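Side-chain contacts in aminotransferase (Streptomyces pactum, PDB 4ZM4), which belongs to the class-III aminotransferases, a pyridoxal-phosphate-dependent family, and binds pyridoxal-5'-phosphate and P3B: residues V29-S32 against M33-A36; D100-A103 against G104-A108. The protein carries 1 engineered substitution. All blocks are in the same frame, centred on the assembly; numbering follows the deposited sequence.

Interaction 1. Residues V29-S32 against M33-A36; sequences VSSS and MRAA. With P3B ((3E,4R,5R)-4,5-dihydroxy-3-{[(Z)-{3-hydroxy-2-methyl-5-[(phosphonooxy)methyl]pyridin-4(1H)-ylidene}methyl]imino}cyclohex-1-ene-1-carboxylic acid), chain H.
Ser31 and Arg34 reach the same carboxylate oxygen of P3B from two directions, and their side chains lie against each other as they do so. Ser31 OG donates a hydrogen bond to P3B OAD at 2.7 Å, the hydroxyl being carried there by a first torsion of 159° that sets it anti to the backbone N. Arg34 uses NE rather than its terminal nitrogens, reaching P3B OAD at 3.0 Å with a bent N-H...O angle of 134°. The carboxylate carbon lies at the edge of the guanidinium and in its plane, so the ligand meets the arginine edge-on. A bend at chi3 (-76°) turns the guanidinium back towards Ser31, whose CB approaches it obliquely, 3.5 Å from Arg34 NH2. Two bonds thus grip one carboxylate oxygen of the ligand, and the guanidinium would be expected to offset its negative charge. Arg34 NH2 is in turn held by the carbonyl oxygens of Gly309 and Ala312 of the second subunit, which fixes the rotation of the group. The P3B site thus lies between subunits, for Gly309 and Val310 of the second subunit also bond the ligand, as expected of the fold shared by class-III aminotransferases.

The backbone beneath is part of the loop between helix 14-22 and strand 44-48, and it includes a type I beta turn from Met33 to Ala36. Ala35 N makes a weak hydrogen bond to Ser31 O. On the flank away from the ligand, Val29 packs against Ala35, CB to CB at 3.8 Å. The valine and arginine side chains cross at about a right angle, with Val29 CG1 3.9 Å from Arg34 NH1. Met33, bent at chi2 and chi3, brings its CE methyl alongside Ser31 OG at 4.0 Å.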
# COMPACT_ATOMS: atom_id res chain seq x y z
N VAL B 29 -5.32 -5.99 -15.56
CA VAL B 29 -5.00 -4.88 -14.67
C VAL B 29 -4.92 -5.42 -13.26
O VAL B 29 -5.62 -6.39 -12.92
CB VAL B 29 -6.00 -3.68 -14.73
CG1 VAL B 29 -5.42 -2.45 -14.06
CG2 VAL B 29 -6.38 -3.32 -16.15
N SER B 30 -4.09 -4.80 -12.43
CA SER B 30 -3.83 -5.28 -11.09
C SER B 30 -5.06 -5.21 -10.17
O SER B 30 -5.23 -6.04 -9.26
CB SER B 30 -2.63 -4.56 -10.48
OG SER B 30 -1.43 -4.94 -11.15
N SER B 31 -5.93 -4.23 -10.43
CA SER B 31 -7.13 -4.04 -9.63
C SER B 31 -8.35 -4.59 -10.37
O SER B 31 -8.66 -4.15 -11.49
CB SER B 31 -7.34 -2.57 -9.30
OG SER B 31 -8.69 -2.33 -8.98
N SER B 32 -9.07 -5.50 -9.72
CA SER B 32 -10.26 -6.14 -10.32
C SER B 32 -11.30 -5.15 -10.88
O SER B 32 -11.91 -5.44 -11.90
CB SER B 32 -10.92 -7.12 -9.33
OG SER B 32 -10.13 -8.26 -9.11
N MET B 33 -11.50 -3.99 -10.22
CA MET B 33 -12.45 -3.00 -10.73
C MET B 33 -11.91 -2.32 -11.98
O MET B 33 -12.62 -2.22 -13.00
CB MET B 33 -12.75 -1.91 -9.70
CG MET B 33 -13.48 -2.37 -8.45
SD MET B 33 -12.42 -2.21 -6.97
CE MET B 33 -11.79 -3.88 -6.95
N ARG B 34 -10.67 -1.83 -11.90
CA ARG B 34 -10.07 -1.07 -13.00
C ARG B 34 -9.76 -1.92 -14.24
O ARG B 34 -9.42 -1.39 -15.29
CB ARG B 34 -8.83 -0.31 -12.53
CG ARG B 34 -9.10 0.74 -11.47
CD ARG B 34 -7.87 1.59 -11.17
NE ARG B 34 -6.88 0.88 -10.35
CZ ARG B 34 -5.65 0.53 -10.72
NH1 ARG B 34 -5.17 0.82 -11.93
NH2 ARG B 34 -4.88 -0.13 -9.86
N ALA B 35 -9.88 -3.24 -14.12
CA ALA B 35 -9.76 -4.12 -15.29
C ALA B 35 -11.06 -4.19 -16.10
O ALA B 35 -11.03 -4.64 -17.25
CB ALA B 35 -9.31 -5.51 -14.86
N ALA B 36 -12.17 -3.75 -15.52
CA ALA B 36 -13.45 -3.64 -16.26
C ALA B 36 -13.75 -2.20 -16.70
O ALA B 36 -14.86 -1.90 -17.16
CB ALA B 36 -14.59 -4.16 -15.37
OAH P3B H . -6.54 1.22 -1.32
PBA P3B H . -6.62 2.62 -2.06
OAI P3B H . -7.07 2.26 -3.45
OAC P3B H . -5.29 3.35 -2.11
OAQ P3B H . -7.83 3.39 -1.20
CAM P3B H . -9.03 2.69 -0.73
CAV P3B H . -10.02 3.64 -0.63
CAL P3B H . -10.32 4.10 0.64
NAP P3B H . -11.28 5.09 0.77
CAU P3B H . -11.92 5.62 -0.33
CAA P3B H . -12.89 6.57 -0.19
CAW P3B H . -11.65 5.15 -1.54
OAE P3B H . -12.31 5.71 -2.58
CAX P3B H . -10.68 4.18 -1.77
CAJ P3B H . -10.42 3.69 -3.10
NAO P3B H . -11.22 4.04 -4.16
CAT P3B H . -11.06 3.50 -5.41
CAK P3B H . -10.21 2.40 -5.74
CAS P3B H . -10.13 1.82 -7.00
CAR P3B H . -9.24 0.78 -7.29
OAD P3B H . -9.09 0.33 -8.44
OAB P3B H . -8.61 0.20 -6.43
CAN P3B H . -10.69 2.40 -8.07
CAY P3B H . -11.53 3.68 -7.88
OAF P3B H . -12.64 3.45 -8.77
CAZ P3B H . -11.97 4.01 -6.39
OAG P3B H . -12.38 5.40 -6.12

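Interaction 2. Residues D100-A103 against G104-A108; sequences DARA and GALIA
Four consecutive backbone hydrogen bonds join Asp100-Ala103 to the residues one turn further on. Gly104 N bonds Asp100 O at 3.0 Å and Ala105 N bonds Ala101 O at 2.9 Å. The next two follow the same course, Leu106 N to Arg102 O at 3.0 Å and Ile107 N to Ala103 O at 3.1 Å. Ahead of this series, the carboxylate of Asp100 accepts a bond from the backbone N of His97 through OD2.

This i to i+4 pattern is that of a regular alpha-helix, the middle of helix 98-110, which packs against helix 315-329 and strand 116-120 of the same chain. Side chains of the second turn rest on the carbonyls of the first. Ala105 CB sits 3.2 Å from Ala101 O, and Leu106 CB lies 3.5 Å from Arg102 O. Ile107 CG1, placed beside its own backbone N by a chi1 of -69°, comes within 3.5 Å of Ala103 O. Bent at chi2 and chi3, Arg102 folds along the helix until NH2 stands 3.9 Å from Leu106 CD1, the methyl meeting the guanidinium obliquely. Further out, Ile107 packs on Leu325, Val117 and Phe119, Ala103 also touches Phe119, and Ala101 meets Ile21 of the second subunit.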
# COMPACT_ATOMS: atom_id res chain seq x y z
N ASP B 100 9.77 14.29 7.73
CA ASP B 100 8.65 13.74 8.50
C ASP B 100 7.90 14.84 9.27
O ASP B 100 6.69 14.93 9.17
CB ASP B 100 9.12 12.64 9.47
CG ASP B 100 9.83 11.48 8.77
OD1 ASP B 100 9.92 11.48 7.53
OD2 ASP B 100 10.36 10.59 9.45
N ALA B 101 8.64 15.75 9.90
CA ALA B 101 8.03 16.90 10.60
C ALA B 101 7.33 17.90 9.65
O ALA B 101 6.29 18.48 10.00
CB ALA B 101 9.06 17.63 11.47
N ARG B 102 7.92 18.10 8.48
CA ARG B 102 7.35 19.04 7.50
C ARG B 102 6.05 18.48 6.90
O ARG B 102 5.06 19.20 6.81
CB ARG B 102 8.35 19.36 6.40
CG ARG B 102 9.67 19.94 6.89
CD ARG B 102 9.96 21.30 6.24
NE ARG B 102 8.77 22.16 6.18
CZ ARG B 102 8.06 22.54 5.09
NH1 ARG B 102 8.39 22.19 3.85
NH2 ARG B 102 6.98 23.30 5.27
N ALA B 103 6.05 17.19 6.56
CA ALA B 103 4.81 16.55 6.09
C ALA B 103 3.74 16.60 7.15
O ALA B 103 2.62 17.03 6.90
CB ALA B 103 5.07 15.13 5.66
N GLY B 104 4.08 16.20 8.37
CA GLY B 104 3.13 16.19 9.47
C GLY B 104 2.56 17.58 9.70
O GLY B 104 1.34 17.74 9.82
N ALA B 105 3.43 18.58 9.74
CA ALA B 105 3.01 19.98 10.06
C ALA B 105 2.11 20.56 8.99
O ALA B 105 1.09 21.20 9.30
CB ALA B 105 4.22 20.87 10.27
N LEU B 106 2.45 20.33 7.73
CA LEU B 106 1.53 20.71 6.64
C LEU B 106 0.13 20.10 6.76
O LEU B 106 -0.86 20.79 6.55
CB LEU B 106 2.15 20.39 5.27
CG LEU B 106 3.11 21.52 4.86
CD1 LEU B 106 4.11 21.09 3.80
CD2 LEU B 106 2.29 22.72 4.40
N ILE B 107 0.04 18.80 7.03
CA ILE B 107 -1.27 18.17 7.19
C ILE B 107 -2.00 18.83 8.36
O ILE B 107 -3.16 19.23 8.21
CB ILE B 107 -1.16 16.63 7.42
CG1 ILE B 107 -0.67 15.94 6.14
CG2 ILE B 107 -2.49 16.03 7.84
CD1 ILE B 107 -0.19 14.52 6.36
N ALA B 108 -1.31 19.00 9.50
CA ALA B 108 -1.94 19.58 10.70
C ALA B 108 -2.46 21.00 10.47
O ALA B 108 -3.55 21.35 10.92
CB ALA B 108 -1.01 19.54 11.89

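Overall arrangement
From the N terminus, the chain leaves helix 14-22 and folds back on itself in interaction 1, a short loop closed between residues 29-32 and 33-36 before strand 44-48 begins. Interaction 2 follows later, within helix 98-110, and closes no loop beyond successive turns of that helix. The two are in series, neither nested nor crossed, with centres 33 Å apart and nearest atoms about 22 Å apart. Both reach the second subunit: Ser31 and Arg34 of residues 29-36 contribute to a P3B pocket completed by the second subunit, and residues 100-108 join helix 315-329 to strand 116-120, at the edge of the seven-stranded mixed sheet, while meeting the partner's helix 14-22.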